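Local coordinates for aldo-keto reductase AKR2E4 (Bombyx mori, PDB 3WCZ), which reduces 3-dehydroecdysone and, less actively, other carbonyl compounds using NADPH, and may take part in regulating molting in the silkworm, at residues G48-D53 with E80-T85; L111-L116 with L151-G156; K87-K92 with L118-I123. One frame throughout, in Å; residues are numbered along the deposited sequence.

Contact 1: residues G48-D53 with E80-T85; sequences GYRHID and EELFVT. With NAP (NADP nicotinamide-adenine-dinucleotide phosphate), chain B; EDO (1,2-ethanediol), chain D.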
loop_
_atom_site.group_PDB
_atom_site.type_symbol
_atom_site.label_atom_id
_atom_site.label_comp_id
_atom_site.label_asym_id
_atom_site.label_seq_id
_atom_site.Cartn_x
_atom_site.Cartn_y
_atom_site.Cartn_z
ATOM N N GLY A 48 -14.541 10.088 -3.719
ATOM C CA GLY A 48 -13.732 10.105 -4.929
ATOM C C GLY A 48 -12.584 9.126 -5.049
ATOM O O GLY A 48 -11.955 9.052 -6.099
ATOM N N TYR A 49 -12.327 8.349 -4.003
ATOM C CA TYR A 49 -11.304 7.308 -4.121
ATOM C C TYR A 49 -11.759 6.268 -5.137
ATOM O O TYR A 49 -12.952 5.913 -5.210
ATOM C CB TYR A 49 -11.095 6.562 -2.806
ATOM C CG TYR A 49 -10.394 7.272 -1.697
ATOM C CD1 TYR A 49 -10.954 8.392 -1.090
ATOM C CD2 TYR A 49 -9.201 6.780 -1.178
ATOM C CE1 TYR A 49 -10.341 9.008 -0.012
ATOM C CE2 TYR A 49 -8.586 7.377 -0.089
ATOM C CZ TYR A 49 -9.148 8.495 0.482
ATOM O OH TYR A 49 -8.550 9.072 1.570
ATOM N N ARG A 50 -10.782 5.754 -5.871
ATOM C CA ARG A 50 -11.009 4.679 -6.814
ATOM C C ARG A 50 -9.975 3.579 -6.618
ATOM O O ARG A 50 -9.834 2.720 -7.493
ATOM C CB ARG A 50 -10.928 5.207 -8.249
ATOM C CG ARG A 50 -12.025 6.235 -8.600
ATOM C CD ARG A 50 -13.412 5.626 -8.534
ATOM N NE ARG A 50 -14.473 6.568 -8.902
ATOM C CZ ARG A 50 -15.213 7.238 -8.030
ATOM N NH1 ARG A 50 -14.995 7.125 -6.730
ATOM N NH2 ARG A 50 -16.188 8.043 -8.475
ATOM N N HIS A 51 -9.205 3.610 -5.552
ATOM C CA HIS A 51 -8.188 2.592 -5.287
ATOM C C HIS A 51 -8.275 2.196 -3.821
ATOM O O HIS A 51 -8.227 3.062 -2.951
ATOM C CB HIS A 51 -6.795 3.157 -5.660
ATOM C CG HIS A 51 -5.637 2.199 -5.523
ATOM N ND1 HIS A 51 -4.355 2.577 -5.849
ATOM C CD2 HIS A 51 -5.530 0.918 -5.088
ATOM C CE1 HIS A 51 -3.516 1.587 -5.627
ATOM N NE2 HIS A 51 -4.205 0.557 -5.177
ATOM N N ILE A 52 -8.439 0.889 -3.568
ATOM C CA ILE A 52 -8.499 0.329 -2.218
ATOM C C ILE A 52 -7.363 -0.671 -2.080
ATOM O O ILE A 52 -7.204 -1.505 -2.972
ATOM C CB ILE A 52 -9.818 -0.411 -1.930
ATOM C CG1 ILE A 52 -11.046 0.417 -2.337
ATOM C CG2 ILE A 52 -9.865 -0.825 -0.473
ATOM C CD1 ILE A 52 -11.268 1.707 -1.576
ATOM N N ASP A 53 -6.601 -0.590 -0.985
ATOM C CA ASP A 53 -5.515 -1.528 -0.664
ATOM C C ASP A 53 -5.958 -2.424 0.486
ATOM O O ASP A 53 -6.341 -1.915 1.544
ATOM C CB ASP A 53 -4.231 -0.788 -0.244
ATOM C CG ASP A 53 -3.105 -1.738 0.059
ATOM O OD1 ASP A 53 -2.464 -2.193 -0.905
ATOM O OD2 ASP A 53 -2.856 -2.043 1.247
ATOM N N GLU A 80 -15.462 -1.442 -13.219
ATOM C CA GLU A 80 -14.305 -1.109 -14.028
ATOM C C GLU A 80 -13.670 0.230 -13.664
ATOM O O GLU A 80 -12.524 0.478 -14.018
ATOM C CB GLU A 80 -14.677 -1.158 -15.509
ATOM C CG GLU A 80 -14.919 -2.586 -15.986
ATOM C CD GLU A 80 -13.632 -3.402 -16.106
ATOM O OE1 GLU A 80 -12.528 -2.795 -16.181
ATOM O OE2 GLU A 80 -13.732 -4.658 -16.135
ATOM N N GLU A 81 -14.407 1.073 -12.943
ATOM C CA GLU A 81 -13.888 2.327 -12.434
ATOM C C GLU A 81 -13.063 2.174 -11.165
ATOM O O GLU A 81 -12.398 3.124 -10.744
ATOM C CB GLU A 81 -15.052 3.291 -12.186
ATOM C CG GLU A 81 -15.672 3.783 -13.481
ATOM C CD GLU A 81 -16.953 4.571 -13.314
ATOM O OE1 GLU A 81 -17.660 4.463 -12.300
ATOM O OE2 GLU A 81 -17.268 5.316 -14.280
ATOM N N LEU A 82 -13.143 1.010 -10.509
ATOM C CA LEU A 82 -12.399 0.765 -9.278
ATOM C C LEU A 82 -11.118 0.011 -9.549
ATOM O O LEU A 82 -11.076 -0.840 -10.421
ATOM C CB LEU A 82 -13.226 -0.039 -8.292
ATOM C CG LEU A 82 -14.440 0.621 -7.701
ATOM C CD1 LEU A 82 -15.230 -0.380 -6.854
ATOM C CD2 LEU A 82 -14.015 1.812 -6.868
ATOM N N PHE A 83 -10.101 0.301 -8.753
ATOM C CA PHE A 83 -8.823 -0.389 -8.749
ATOM C C PHE A 83 -8.665 -1.030 -7.377
ATOM O O PHE A 83 -8.536 -0.319 -6.385
ATOM C CB PHE A 83 -7.700 0.619 -9.019
ATOM C CG PHE A 83 -6.387 -0.004 -9.363
ATOM C CD1 PHE A 83 -5.617 -0.620 -8.391
ATOM C CD2 PHE A 83 -5.930 -0.027 -10.673
ATOM C CE1 PHE A 83 -4.394 -1.221 -8.730
ATOM C CE2 PHE A 83 -4.739 -0.639 -10.995
ATOM C CZ PHE A 83 -3.976 -1.241 -10.035
ATOM N N VAL A 84 -8.715 -2.354 -7.305
ATOM C CA VAL A 84 -8.617 -3.059 -6.046
ATOM C C VAL A 84 -7.283 -3.793 -6.029
ATOM O O VAL A 84 -6.961 -4.549 -6.950
ATOM C CB VAL A 84 -9.801 -4.016 -5.855
ATOM C CG1 VAL A 84 -9.804 -4.546 -4.419
ATOM C CG2 VAL A 84 -11.101 -3.315 -6.122
ATOM N N THR A 85 -6.561 -3.613 -4.937
ATOM C CA THR A 85 -5.276 -4.232 -4.668
ATOM C C THR A 85 -5.401 -5.173 -3.481
ATOM O O THR A 85 -5.896 -4.775 -2.431
ATOM C CB THR A 85 -4.216 -3.166 -4.345
ATOM O OG1 THR A 85 -4.040 -2.351 -5.495
ATOM C CG2 THR A 85 -2.880 -3.763 -3.974
HETATM P PA NAP B . -1.383 5.076 8.331
HETATM O O1A NAP B . -2.243 5.350 7.169
HETATM O O2A NAP B . 0.057 5.248 8.316
HETATM O O5B NAP B . -1.915 5.716 9.652
HETATM C C5B NAP B . -3.250 5.582 10.037
HETATM C C4B NAP B . -3.614 6.357 11.295
HETATM O O4B NAP B . -3.618 7.768 11.004
HETATM C C3B NAP B . -4.919 6.033 11.915
HETATM O O3B NAP B . -4.740 6.094 13.309
HETATM C C2B NAP B . -5.787 7.089 11.423
HETATM O O2B NAP B . -6.910 7.350 12.241
HETATM C C1B NAP B . -4.877 8.288 11.357
HETATM N N9A NAP B . -5.188 9.293 10.362
HETATM C C8A NAP B . -5.594 9.049 9.098
HETATM N N7A NAP B . -5.682 10.162 8.399
HETATM C C5A NAP B . -5.330 11.194 9.229
HETATM C C6A NAP B . -5.235 12.579 9.058
HETATM N N6A NAP B . -5.553 13.248 7.872
HETATM N N1A NAP B . -4.843 13.292 10.128
HETATM C C2A NAP B . -4.541 12.698 11.282
HETATM N N3A NAP B . -4.607 11.370 11.480
HETATM C C4A NAP B . -4.993 10.617 10.439
HETATM O O3 NAP B . -1.693 3.538 8.739
HETATM P PN NAP B . -1.196 2.069 8.376
HETATM O O1N NAP B . -2.404 1.217 8.519
HETATM O O2N NAP B . 0.005 1.775 9.203
HETATM O O5D NAP B . -0.711 2.098 6.863
HETATM C C5D NAP B . -1.591 2.406 5.835
HETATM C C4D NAP B . -1.989 1.233 4.929
HETATM O O4D NAP B . -0.869 0.719 4.231
HETATM C C3D NAP B . -2.529 0.039 5.646
HETATM O O3D NAP B . -3.828 0.249 6.162
HETATM C C2D NAP B . -2.416 -0.987 4.632
HETATM O O2D NAP B . -3.400 -0.829 3.649
HETATM C C1D NAP B . -1.038 -0.695 4.078
HETATM N N1N NAP B . 0.118 -1.369 4.679
HETATM C C2N NAP B . 0.751 -2.350 4.009
HETATM C C3N NAP B . 1.842 -2.968 4.565
HETATM C C7N NAP B . 2.512 -4.002 3.742
HETATM O O7N NAP B . 2.407 -4.043 2.492
HETATM N N7N NAP B . 3.366 -4.820 4.393
HETATM C C4N NAP B . 2.278 -2.651 5.865
HETATM C C5N NAP B . 1.627 -1.617 6.551
HETATM C C6N NAP B . 0.553 -1.007 5.916
HETATM P P2B NAP B . -8.410 7.325 11.679
HETATM O O1X NAP B . -9.261 7.576 12.939
HETATM O O2X NAP B . -8.556 8.432 10.730
HETATM O O3X NAP B . -8.640 5.961 11.078
HETATM C C1 EDO D . -9.473 2.606 -12.147
HETATM O O1 EDO D . -8.162 3.107 -12.358
HETATM C C2 EDO D . -9.504 1.178 -12.639
HETATM O O2 EDO D . -9.189 1.113 -14.043
HETATM O O HOH W 1 -17.497 7.472 -11.025
#
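Phe83 N donates to Arg50 O at 2.7 Å, the shortest backbone bond between the two segments. It opens the parallel pairing of strands 51-53 and 83-88, the two strands of a beta-alpha-beta unit of the TIM barrel, with helix 61-73 as the crossover. Ile52 N bonds to Phe83 O at 3.1 Å, and His51 CA lies 3.1 Å from the same Phe83 O as a CA-H...O contact. Thr85 N to Ile52 O, at 3.0 Å, extends the pairing.

His51, Asp53, Phe83 and Thr85 share one face of the sheet. With its CG anti to the backbone N (chi1 -176°), the His51 imidazole lies alongside the Phe83 side chain, pointing the same way. The Phe83 edge addresses the imidazole face in an edge-to-face pair, planes at 61°, with CD1 of Phe83 3.6 Å from CD2 of His51. At the ring's own edge, His51 NE2 and Thr85 OG1 are hydrogen-bonded at 2.9 Å, while ND1 is bonded to Pro17 O. An alanine at His51 would probably leave Thr85 OG1 and Pro17 O without their imidazole partner and open a gap beside the Phe83 edge.

Further along, Asp53 OD1 is hydrogen-bonded to Gln180 NE2 and also lies 3.5 Å from Thr85 CG2. Asp53 OD2, salt-bridged to Lys87, accepts the ribose hydroxyl O2D of NADP at 2.7 Å.

Contact 2: residues L111-L116 with L151-G156; sequences LDYIDL and LARSIG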
loop_
_atom_site.group_PDB
_atom_site.type_symbol
_atom_site.label_atom_id
_atom_site.label_comp_id
_atom_site.label_asym_id
_atom_site.label_seq_id
_atom_site.Cartn_x
_atom_site.Cartn_y
_atom_site.Cartn_z
ATOM N N LEU A 111 -15.463 -10.356 -6.094
ATOM C CA LEU A 111 -14.949 -9.864 -7.380
ATOM C C LEU A 111 -14.567 -11.012 -8.309
ATOM O O LEU A 111 -14.296 -12.113 -7.831
ATOM C CB LEU A 111 -13.710 -8.980 -7.155
ATOM C CG LEU A 111 -13.935 -7.803 -6.208
ATOM C CD1 LEU A 111 -12.612 -7.033 -6.075
ATOM C CD2 LEU A 111 -15.064 -6.883 -6.658
ATOM N N ASP A 112 -14.542 -10.755 -9.616
ATOM C CA ASP A 112 -14.125 -11.731 -10.616
ATOM C C ASP A 112 -12.641 -11.598 -10.989
ATOM O O ASP A 112 -12.060 -12.511 -11.571
ATOM C CB ASP A 112 -14.927 -11.556 -11.900
ATOM C CG ASP A 112 -16.411 -11.717 -11.694
ATOM O OD1 ASP A 112 -16.821 -12.724 -11.092
ATOM O OD2 ASP A 112 -17.164 -10.815 -12.124
ATOM N N TYR A 113 -12.037 -10.457 -10.674
ATOM C CA TYR A 113 -10.635 -10.211 -10.952
ATOM C C TYR A 113 -10.155 -9.153 -9.967
ATOM O O TYR A 113 -10.962 -8.419 -9.395
ATOM C CB TYR A 113 -10.418 -9.725 -12.410
ATOM C CG TYR A 113 -10.943 -8.324 -12.671
ATOM C CD1 TYR A 113 -12.273 -8.126 -12.967
ATOM C CD2 TYR A 113 -10.114 -7.204 -12.588
ATOM C CE1 TYR A 113 -12.782 -6.862 -13.182
ATOM C CE2 TYR A 113 -10.612 -5.926 -12.804
ATOM C CZ TYR A 113 -11.958 -5.759 -13.092
ATOM O OH TYR A 113 -12.474 -4.495 -13.324
ATOM N N ILE A 114 -8.843 -9.128 -9.761
ATOM C CA ILE A 114 -8.193 -8.101 -8.958
ATOM C C ILE A 114 -7.380 -7.218 -9.902
ATOM O O ILE A 114 -6.847 -7.684 -10.913
ATOM C CB ILE A 114 -7.287 -8.751 -7.852
ATOM C CG1 ILE A 114 -7.017 -7.773 -6.710
ATOM C CG2 ILE A 114 -5.981 -9.265 -8.405
ATOM C CD1 ILE A 114 -8.183 -7.594 -5.823
ATOM N N ASP A 115 -7.306 -5.929 -9.606
ATOM C CA ASP A 115 -6.528 -5.025 -10.449
ATOM C C ASP A 115 -5.047 -5.181 -10.198
ATOM O O ASP A 115 -4.249 -5.128 -11.126
ATOM C CB ASP A 115 -6.996 -3.589 -10.215
ATOM C CG ASP A 115 -8.396 -3.395 -10.675
ATOM O OD1 ASP A 115 -8.576 -3.143 -11.904
ATOM O OD2 ASP A 115 -9.325 -3.573 -9.860
ATOM N N LEU A 116 -4.657 -5.411 -8.944
ATOM C CA LEU A 116 -3.247 -5.581 -8.585
ATOM C C LEU A 116 -3.155 -6.636 -7.506
ATOM O O LEU A 116 -3.790 -6.531 -6.474
ATOM C CB LEU A 116 -2.661 -4.256 -8.073
ATOM C CG LEU A 116 -1.205 -4.284 -7.645
ATOM C CD1 LEU A 116 -0.261 -4.720 -8.717
ATOM C CD2 LEU A 116 -0.837 -2.894 -7.177
ATOM N N LEU A 151 -6.942 -13.315 -13.908
ATOM C CA LEU A 151 -7.467 -13.120 -12.555
ATOM C C LEU A 151 -6.883 -11.880 -11.877
ATOM O O LEU A 151 -7.502 -11.330 -10.971
ATOM C CB LEU A 151 -7.216 -14.369 -11.701
ATOM C CG LEU A 151 -7.936 -15.636 -12.143
ATOM C CD1 LEU A 151 -7.418 -16.834 -11.358
ATOM C CD2 LEU A 151 -9.440 -15.458 -11.965
ATOM N N ALA A 152 -5.676 -11.514 -12.287
ATOM C CA ALA A 152 -5.010 -10.300 -11.846
ATOM C C ALA A 152 -4.628 -9.500 -13.075
ATOM O O ALA A 152 -3.964 -10.017 -13.977
ATOM C CB ALA A 152 -3.783 -10.627 -11.061
ATOM N N ARG A 153 -5.024 -8.241 -13.146
ATOM C CA ARG A 153 -4.680 -7.412 -14.299
ATOM C C ARG A 153 -3.206 -7.059 -14.278
ATOM O O ARG A 153 -2.533 -7.066 -15.319
ATOM C CB ARG A 153 -5.504 -6.132 -14.312
ATOM C CG ARG A 153 -6.984 -6.348 -14.495
ATOM C CD ARG A 153 -7.356 -6.686 -15.925
ATOM N NE ARG A 153 -8.809 -6.736 -16.088
ATOM C CZ ARG A 153 -9.534 -7.848 -16.129
ATOM N NH1 ARG A 153 -8.965 -9.059 -16.029
ATOM N NH2 ARG A 153 -10.844 -7.750 -16.279
ATOM N N SER A 154 -2.701 -6.738 -13.093
ATOM C CA SER A 154 -1.286 -6.428 -12.873
ATOM C C SER A 154 -0.766 -7.174 -11.653
ATOM O O SER A 154 -1.532 -7.507 -10.760
ATOM C CB SER A 154 -1.084 -4.931 -12.604
ATOM O OG SER A 154 -1.485 -4.144 -13.720
ATOM N N ILE A 155 0.541 -7.397 -11.631
ATOM C CA ILE A 155 1.199 -8.099 -10.549
ATOM C C ILE A 155 2.395 -7.307 -10.047
ATOM O O ILE A 155 3.094 -6.647 -10.806
ATOM C CB ILE A 155 1.611 -9.557 -10.949
ATOM C CG1 ILE A 155 2.459 -9.582 -12.232
ATOM C CG2 ILE A 155 0.364 -10.420 -11.070
ATOM C CD1 ILE A 155 2.995 -10.983 -12.500
ATOM N N GLY A 156 2.611 -7.348 -8.732
ATOM C CA GLY A 156 3.757 -6.693 -8.129
ATOM C C GLY A 156 4.137 -7.336 -6.812
ATOM O O GLY A 156 3.707 -8.459 -6.483
HETATM O O HOH W 2 -4.046 -3.178 -13.182
#
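Ile114 N donates to Leu151 O at 2.8 Å, and the carbonyl of Ile114 in turn takes the amide of Arg153, with N and O 2.9 Å apart. Both groups of Ile114 are thereby spent on the same neighbouring segment, in the alternation expected of parallel pairing. The third backbone bond is less regular. Ser154 N reaches Asp115 O at 3.0 Å with an N-H...O angle of only 135°, arriving above the carbonyl plane.

That oxygen has a second donor: a water lies 2.8 Å from Asp115 O and gives its other proton to Ser154 OG, also at 2.8 Å, so one solvent molecule bridges the two segments where the direct bond is bent. Ser154 OG is further hydrogen-bonded to Asp12.

The segments belong to strands 114-119 and 152-158, neighbours in the parallel barrel of the TIM fold. Both strands are broken here, turning a corner at Asp115 and at Arg153-Ser154; near-helical backbone angles at Asp115 and Arg153 interrupt the extended chain, which probably explains the bent bond. The CB of Asp115 is directed away from 151-156, and the OD2 of its buried side chain is satisfied by a salt bridge to Arg79 and the amide of Val84. Arg79 also serves the carbonyl of Tyr113.

Tyr113 carries its ring between backbone N and carbonyl carbon (chi1 70°), which brings one face beneath Arg153. In the conformer described, one of two modelled, the guanidinium lies flat on that face, planes 6° apart, a cation-pi stack with CZ of Arg153 3.9 Å from the Tyr113 ring centroid. On the sheet face of Ile114 and Ala152, CG2 of Ile114 touches CB of Ala152 at 3.7 Å.

Contact 3: residues K87-K92 with L118-I123; sequences KLWNDK and LIHFPI. With NAP (NADP nicotinamide-adenine-dinucleotide phosphate), chain B.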
loop_
_atom_site.group_PDB
_atom_site.type_symbol
_atom_site.label_atom_id
_atom_site.label_comp_id
_atom_site.label_asym_id
_atom_site.label_seq_id
_atom_site.Cartn_x
_atom_site.Cartn_y
_atom_site.Cartn_z
ATOM N N LYS A 87 -3.248 -8.920 -1.574
ATOM C CA LYS A 87 -1.908 -9.458 -1.345
ATOM C C LYS A 87 -1.958 -10.923 -0.944
ATOM O O LYS A 87 -2.819 -11.356 -0.153
ATOM C CB LYS A 87 -1.169 -8.651 -0.261
ATOM C CG LYS A 87 -1.322 -7.145 -0.368
ATOM C CD LYS A 87 -0.386 -6.390 0.550
ATOM C CE LYS A 87 -0.640 -4.908 0.571
ATOM N NZ LYS A 87 -1.827 -4.531 1.362
ATOM N N LEU A 88 -0.984 -11.652 -1.482
ATOM C CA LEU A 88 -0.745 -13.076 -1.226
ATOM C C LEU A 88 0.036 -13.208 0.063
ATOM O O LEU A 88 1.124 -12.641 0.193
ATOM C CB LEU A 88 0.129 -13.595 -2.370
ATOM C CG LEU A 88 0.552 -15.062 -2.273
ATOM C CD1 LEU A 88 -0.594 -16.011 -2.669
ATOM C CD2 LEU A 88 1.813 -15.280 -3.115
ATOM N N TRP A 89 -0.492 -13.973 1.022
ATOM C CA TRP A 89 0.178 -14.119 2.297
ATOM C C TRP A 89 1.348 -15.120 2.252
ATOM O O TRP A 89 1.489 -15.901 1.297
ATOM C CB TRP A 89 -0.826 -14.411 3.439
ATOM C CG TRP A 89 -0.171 -14.354 4.795
ATOM C CD1 TRP A 89 -0.091 -15.376 5.723
ATOM C CD2 TRP A 89 0.553 -13.257 5.347
ATOM N NE1 TRP A 89 0.644 -14.959 6.795
ATOM C CE2 TRP A 89 1.050 -13.666 6.598
ATOM C CE3 TRP A 89 0.839 -11.962 4.903
ATOM C CZ2 TRP A 89 1.809 -12.824 7.410
ATOM C CZ3 TRP A 89 1.599 -11.138 5.691
ATOM C CH2 TRP A 89 2.070 -11.565 6.935
ATOM N N ASN A 90 2.184 -15.062 3.284
ATOM C CA ASN A 90 3.470 -15.738 3.333
ATOM C C ASN A 90 3.386 -17.267 3.327
ATOM O O ASN A 90 4.382 -17.922 3.022
ATOM C CB ASN A 90 4.227 -15.329 4.586
ATOM C CG ASN A 90 4.516 -13.847 4.654
ATOM O OD1 ASN A 90 4.361 -13.087 3.691
ATOM N ND2 ASN A 90 4.923 -13.409 5.854
ATOM N N ASP A 91 2.234 -17.822 3.683
ATOM C CA ASP A 91 2.064 -19.287 3.708
ATOM C C ASP A 91 1.530 -19.850 2.398
ATOM O O ASP A 91 1.178 -21.023 2.312
ATOM C CB ASP A 91 1.186 -19.740 4.886
ATOM C CG ASP A 91 -0.240 -19.232 4.814
ATOM O OD1 ASP A 91 -0.542 -18.273 4.083
ATOM O OD2 ASP A 91 -1.090 -19.798 5.553
ATOM N N LYS A 92 1.485 -19.020 1.363
ATOM C CA LYS A 92 0.970 -19.418 0.065
ATOM C C LYS A 92 1.987 -19.178 -1.045
ATOM O O LYS A 92 1.622 -18.804 -2.176
ATOM C CB LYS A 92 -0.336 -18.687 -0.286
ATOM C CG LYS A 92 -1.478 -18.879 0.728
ATOM C CD LYS A 92 -1.935 -20.314 0.879
ATOM C CE LYS A 92 -3.070 -20.390 1.896
ATOM N NZ LYS A 92 -3.601 -21.736 2.027
ATOM N N LEU A 118 -0.262 -8.513 -5.136
ATOM C CA LEU A 118 1.096 -8.355 -4.629
ATOM C C LEU A 118 1.538 -9.541 -3.807
ATOM O O LEU A 118 0.763 -10.043 -2.981
ATOM C CB LEU A 118 1.178 -7.127 -3.718
ATOM C CG LEU A 118 0.776 -5.795 -4.358
ATOM C CD1 LEU A 118 0.858 -4.692 -3.315
ATOM C CD2 LEU A 118 1.632 -5.443 -5.531
ATOM N N ILE A 119 2.804 -9.917 -3.955
ATOM C CA ILE A 119 3.412 -10.806 -2.984
ATOM C C ILE A 119 3.643 -9.962 -1.722
ATOM O O ILE A 119 4.369 -8.959 -1.778
ATOM C CB ILE A 119 4.758 -11.374 -3.478
ATOM C CG1 ILE A 119 4.593 -12.111 -4.810
ATOM C CG2 ILE A 119 5.352 -12.286 -2.397
ATOM C CD1 ILE A 119 5.896 -12.772 -5.270
ATOM N N HIS A 120 3.048 -10.326 -0.591
ATOM C CA HIS A 120 3.027 -9.442 0.582
ATOM C C HIS A 120 4.415 -9.251 1.197
ATOM O O HIS A 120 4.777 -8.147 1.594
ATOM C CB HIS A 120 2.021 -10.007 1.614
ATOM C CG HIS A 120 1.495 -8.994 2.585
ATOM N ND1 HIS A 120 0.213 -9.050 3.083
ATOM C CD2 HIS A 120 2.086 -7.922 3.168
ATOM C CE1 HIS A 120 0.038 -8.046 3.933
ATOM N NE2 HIS A 120 1.153 -7.337 3.986
ATOM N N PHE A 121 5.189 -10.339 1.278
ATOM C CA PHE A 121 6.592 -10.307 1.697
ATOM C C PHE A 121 7.383 -11.321 0.876
ATOM O O PHE A 121 6.818 -12.332 0.401
ATOM C CB PHE A 121 6.772 -10.714 3.176
ATOM C CG PHE A 121 6.306 -9.690 4.165
ATOM C CD1 PHE A 121 5.002 -9.706 4.601
ATOM C CD2 PHE A 121 7.183 -8.761 4.691
ATOM C CE1 PHE A 121 4.550 -8.763 5.531
ATOM C CE2 PHE A 121 6.749 -7.787 5.595
ATOM C CZ PHE A 121 5.432 -7.804 6.023
ATOM N N PRO A 122 8.710 -11.150 0.817
ATOM C CA PRO A 122 9.531 -12.138 0.090
ATOM C C PRO A 122 9.784 -13.402 0.914
ATOM O O PRO A 122 10.344 -14.348 0.376
ATOM C CB PRO A 122 10.842 -11.385 -0.193
ATOM C CG PRO A 122 10.927 -10.326 0.889
ATOM C CD PRO A 122 9.477 -9.944 1.177
ATOM N N ILE A 123 9.414 -13.396 2.178
ATOM C CA ILE A 123 9.558 -14.516 3.092
ATOM C C ILE A 123 8.430 -15.502 2.867
ATOM O O ILE A 123 7.285 -15.127 2.639
ATOM C CB ILE A 123 9.489 -14.014 4.560
ATOM C CG1 ILE A 123 10.599 -12.989 4.821
ATOM C CG2 ILE A 123 9.579 -15.142 5.534
ATOM C CD1 ILE A 123 10.342 -12.149 6.073
HETATM P PA NAP B . -1.383 5.076 8.331
HETATM O O1A NAP B . -2.243 5.350 7.169
HETATM O O2A NAP B . 0.057 5.248 8.316
HETATM O O5B NAP B . -1.915 5.716 9.652
HETATM C C5B NAP B . -3.250 5.582 10.037
HETATM C C4B NAP B . -3.614 6.357 11.295
HETATM O O4B NAP B . -3.618 7.768 11.004
HETATM C C3B NAP B . -4.919 6.033 11.915
HETATM O O3B NAP B . -4.740 6.094 13.309
HETATM C C2B NAP B . -5.787 7.089 11.423
HETATM O O2B NAP B . -6.910 7.350 12.241
HETATM C C1B NAP B . -4.877 8.288 11.357
HETATM N N9A NAP B . -5.188 9.293 10.362
HETATM C C8A NAP B . -5.594 9.049 9.098
HETATM N N7A NAP B . -5.682 10.162 8.399
HETATM C C5A NAP B . -5.330 11.194 9.229
HETATM C C6A NAP B . -5.235 12.579 9.058
HETATM N N6A NAP B . -5.553 13.248 7.872
HETATM N N1A NAP B . -4.843 13.292 10.128
HETATM C C2A NAP B . -4.541 12.698 11.282
HETATM N N3A NAP B . -4.607 11.370 11.480
HETATM C C4A NAP B . -4.993 10.617 10.439
HETATM O O3 NAP B . -1.693 3.538 8.739
HETATM P PN NAP B . -1.196 2.069 8.376
HETATM O O1N NAP B . -2.404 1.217 8.519
HETATM O O2N NAP B . 0.005 1.775 9.203
HETATM O O5D NAP B . -0.711 2.098 6.863
HETATM C C5D NAP B . -1.591 2.406 5.835
HETATM C C4D NAP B . -1.989 1.233 4.929
HETATM O O4D NAP B . -0.869 0.719 4.231
HETATM C C3D NAP B . -2.529 0.039 5.646
HETATM O O3D NAP B . -3.828 0.249 6.162
HETATM C C2D NAP B . -2.416 -0.987 4.632
HETATM O O2D NAP B . -3.400 -0.829 3.649
HETATM C C1D NAP B . -1.038 -0.695 4.078
HETATM N N1N NAP B . 0.118 -1.369 4.679
HETATM C C2N NAP B . 0.751 -2.350 4.009
HETATM C C3N NAP B . 1.842 -2.968 4.565
HETATM C C7N NAP B . 2.512 -4.002 3.742
HETATM O O7N NAP B . 2.407 -4.043 2.492
HETATM N N7N NAP B . 3.366 -4.820 4.393
HETATM C C4N NAP B . 2.278 -2.651 5.865
HETATM C C5N NAP B . 1.627 -1.617 6.551
HETATM C C6N NAP B . 0.553 -1.007 5.916
HETATM P P2B NAP B . -8.410 7.325 11.679
HETATM O O1X NAP B . -9.261 7.576 12.939
HETATM O O2X NAP B . -8.556 8.432 10.730
HETATM O O3X NAP B . -8.640 5.961 11.078
HETATM O O HOH W 3 -1.858 -11.044 2.795
HETATM O O HOH W 4 3.665 -13.036 1.079
#
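Two backbone hydrogen bonds join the strand ends: Leu88 N to Leu118 O, at 2.8 Å, and His120 N to Leu88 O, at 3.1 Å. They lie at the C-terminal ends of strands 83-88 and 114-119, parallel partners linked through helix 95-109 in a beta-alpha-beta unit of the TIM barrel, the end at which the cofactor sits.

Contacts with rings form the second group. The His120 imidazole is held between two side chains. CD of Lys87 stands over one face, 3.6 Å from the ring centroid and almost on its normal, as a CH-pi contact. The opposite face receives the edge of the Trp89 six-membered ring, with planes at 83°, and CE3 of Trp89 comes within 3.5 Å of ND1 of His120. Trp89 gets there because its CG is anti to the backbone N (chi1 -171°), although its CB starts out away from the other segment. Its CZ3 also packs at 3.8 Å on CE1 of Phe121, completing an aromatic cluster.

Water supplies the third group. One molecule links Lys87 O to His120 ND1, the latter at 2.9 Å and in the ring plane; another lies between Leu88 O, Asn90 OD1 and the amide of Phe121.

In the ring plane, at its edge, His120 NE2 lies 3.4 Å from N7N of NADP. Lys87 NZ, the partner of Asp53, also bonds to the hydroxyl of Tyr58, probably the proton donor. Clamped on both faces, the imidazole is fixed beside the nicotinamide, consistent with the Asp-Tyr-Lys-His catalytic tetrad of aldo-keto reductases, in which tyrosine and histidine would flank the reacting carbonyl.

All three contacts lie on one run of the parallel barrel sheet, strands 51-53, 83-88, 114-119 and 152-158 in order. Contacts 1 and 3 share strand 83-88 and contacts 2 and 3 share strand 114-119. The centres of contacts 1 and 2 lie about 12 Å apart, those of contacts 2 and 3 about 15 Å, and those of contacts 1 and 3 about 21 Å. Along the chain contact 1 closes before the others open, whereas the segments of contacts 2 and 3 alternate. Ile119 N is probably hydrogen-bonded to Gly156 O, joining contact 3 to contact 2. Contacts 1 and 3 both touch NADP, so neighbouring strands jointly shape the nicotinamide-ribose end of its site; contact 2 continues the barrel wall.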